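Long-range contact in penicillin binding protein transpeptidase domain protein (Escherichia coli, PDB 4BJQ), which is a fragment of a penicillin-binding protein, a membrane-associated family concerned with the bacterial cell wall, and forms a two-chain assembly here: residues R22-L26 / L67-I72. Residues are numbered along the deposited sequence; the frame is centred on the assembly and turned at random.
Sequences RWKAL and LKLPGI. With SO4 (sulfate ion), chain I.
Residues 22-26 are a turn of helix 19-30, where Leu26 N hydrogen-bonds to Arg22 O (3.0 Å); residues 67-72 leave helix 58-66 through Lys68 at positive phi (51/51), then form a type II beta turn, Leu69 to Ile72, with Pro70 at -62/132 and Gly71 at 80/1, closed by the hydrogen bond Ile72 N to Leu69 O (3.1 Å). The closest CA atoms of the two segments are those of Arg22 and Leu67, 6.1 Å apart. Leu69 (m, t) points toward the helix: its CD2 lies 3.6 Å from the centroid of the Trp23 five-membered ring, 11° off the normal, a CH-pi contact, and its CD1 is 3.8 Å from Leu26 CB. Trp23 CH2 reaches Ile72 CG1 (3.7 Å), and Leu67 CD2 meets Ala25 CB (3.9 Å). A water accepts from Arg22 NH1 (2.7 Å) and can donate to Leu67 O (3.1 Å), while Arg22 NH2 hydrogen-bonds to O2 of a sulfate (3.1 Å), probably from the crystallisation liquor. This apolar helix-to-turn packing joins helix 19-30 to the start of strand 72-76; Ile64 of helix 58-66 touches Leu26 and Ile72, and Ile72 pairs antiparallel with a strand of the second subunit.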
loop_
_atom_site.group_PDB
_atom_site.type_symbol
_atom_site.label_atom_id
_atom_site.label_comp_id
_atom_site.label_asym_id
_atom_site.label_seq_id
_atom_site.Cartn_x
_atom_site.Cartn_y
_atom_site.Cartn_z
ATOM N N ARG A 22 5.177 -6.183 4.374
ATOM C CA ARG A 22 5.563 -5.412 5.541
ATOM C C ARG A 22 4.424 -5.230 6.535
ATOM O O ARG A 22 4.669 -5.168 7.733
ATOM C CB ARG A 22 6.156 -4.073 5.117
ATOM C CG ARG A 22 7.577 -4.245 4.664
ATOM C CD ARG A 22 8.159 -3.009 4.058
ATOM N NE ARG A 22 8.787 -3.463 2.839
ATOM C CZ ARG A 22 8.377 -3.159 1.614
ATOM N NH1 ARG A 22 7.374 -2.308 1.424
ATOM N NH2 ARG A 22 9.018 -3.683 0.583
ATOM N N TRP A 23 3.194 -5.135 6.039
ATOM C CA TRP A 23 2.017 -5.159 6.921
ATOM C C TRP A 23 1.961 -6.455 7.723
ATOM O O TRP A 23 1.753 -6.423 8.937
ATOM C CB TRP A 23 0.708 -4.951 6.151
ATOM C CG TRP A 23 0.477 -3.508 5.745
ATOM C CD1 TRP A 23 0.427 -3.017 4.469
ATOM C CD2 TRP A 23 0.289 -2.373 6.619
ATOM N NE1 TRP A 23 0.205 -1.664 4.491
ATOM C CE2 TRP A 23 0.126 -1.236 5.792
ATOM C CE3 TRP A 23 0.243 -2.209 8.015
ATOM C CZ2 TRP A 23 -0.094 0.055 6.313
ATOM C CZ3 TRP A 23 0.024 -0.936 8.534
ATOM C CH2 TRP A 23 -0.134 0.189 7.679
ATOM N N LYS A 24 2.137 -7.585 7.040
ATOM C CA LYS A 24 2.270 -8.893 7.695
ATOM C C LYS A 24 3.387 -8.886 8.730
ATOM O O LYS A 24 3.215 -9.397 9.825
ATOM C CB LYS A 24 2.578 -9.988 6.677
ATOM C CG LYS A 24 1.380 -10.504 5.928
ATOM C CD LYS A 24 1.829 -11.424 4.784
ATOM C CE LYS A 24 0.820 -11.382 3.635
ATOM N NZ LYS A 24 -0.586 -11.645 4.120
ATOM N N ALA A 25 4.531 -8.313 8.377
ATOM C CA ALA A 25 5.641 -8.228 9.317
ATOM C C ALA A 25 5.291 -7.424 10.586
ATOM O O ALA A 25 5.734 -7.792 11.676
ATOM C CB ALA A 25 6.896 -7.685 8.636
ATOM N N LEU A 26 4.507 -6.341 10.445
ATOM C CA LEU A 26 4.058 -5.565 11.604
ATOM C C LEU A 26 3.169 -6.446 12.491
ATOM O O LEU A 26 3.378 -6.525 13.702
ATOM C CB LEU A 26 3.313 -4.273 11.191
ATOM C CG LEU A 26 2.662 -3.388 12.283
ATOM C CD1 LEU A 26 3.672 -2.893 13.294
ATOM C CD2 LEU A 26 1.892 -2.185 11.704
ATOM N N LEU A 67 10.212 -0.648 8.762
ATOM C CA LEU A 67 9.213 -1.149 7.805
ATOM C C LEU A 67 8.646 -0.022 6.909
ATOM O O LEU A 67 8.100 -0.296 5.827
ATOM C CB LEU A 67 8.060 -1.870 8.531
ATOM C CG LEU A 67 8.346 -3.171 9.302
ATOM C CD1 LEU A 67 7.136 -3.597 10.111
ATOM C CD2 LEU A 67 8.803 -4.314 8.387
ATOM N N LYS A 68 8.771 1.228 7.368
ATOM C CA LYS A 68 8.380 2.419 6.591
ATOM C C LYS A 68 6.958 2.279 6.058
ATOM O O LYS A 68 6.707 2.443 4.863
ATOM C CB LYS A 68 9.379 2.695 5.449
ATOM C CG LYS A 68 10.823 2.947 5.910
ATOM C CD LYS A 68 11.624 3.797 4.904
ATOM C CE LYS A 68 11.894 3.044 3.603
ATOM N NZ LYS A 68 12.273 3.954 2.451
ATOM N N LEU A 69 6.033 1.942 6.956
ATOM C CA LEU A 69 4.662 1.668 6.570
ATOM C C LEU A 69 3.844 2.967 6.565
ATOM O O LEU A 69 3.910 3.762 7.513
ATOM C CB LEU A 69 4.042 0.620 7.515
ATOM C CG LEU A 69 4.396 -0.877 7.340
ATOM C CD1 LEU A 69 4.046 -1.667 8.574
ATOM C CD2 LEU A 69 3.715 -1.526 6.124
ATOM N N PRO A 70 3.052 3.177 5.505
ATOM C CA PRO A 70 2.240 4.398 5.404
ATOM C C PRO A 70 1.238 4.476 6.558
ATOM O O PRO A 70 0.559 3.478 6.877
ATOM C CB PRO A 70 1.511 4.226 4.057
ATOM C CG PRO A 70 1.435 2.730 3.876
ATOM C CD PRO A 70 2.720 2.193 4.450
ATOM N N GLY A 71 1.185 5.641 7.197
ATOM C CA GLY A 71 0.279 5.890 8.314
ATOM C C GLY A 71 0.725 5.355 9.655
ATOM O O GLY A 71 0.009 5.492 10.646
ATOM N N ILE A 72 1.898 4.737 9.707
ATOM C CA ILE A 72 2.393 4.192 10.970
ATOM C C ILE A 72 3.371 5.171 11.585
ATOM O O ILE A 72 4.267 5.649 10.917
ATOM C CB ILE A 72 3.014 2.777 10.807
ATOM C CG1 ILE A 72 1.951 1.782 10.334
ATOM C CG2 ILE A 72 3.663 2.289 12.128
ATOM C CD1 ILE A 72 0.733 1.686 11.250
HETATM S S SO4 I . 8.956 -3.195 -2.726
HETATM O O1 SO4 I . 9.788 -2.146 -3.323
HETATM O O2 SO4 I . 7.807 -2.595 -2.045
HETATM O O3 SO4 I . 8.515 -4.128 -3.778
HETATM O O4 SO4 I . 9.789 -3.957 -1.791
HETATM O O HOH W 1 6.796 -0.185 3.068
#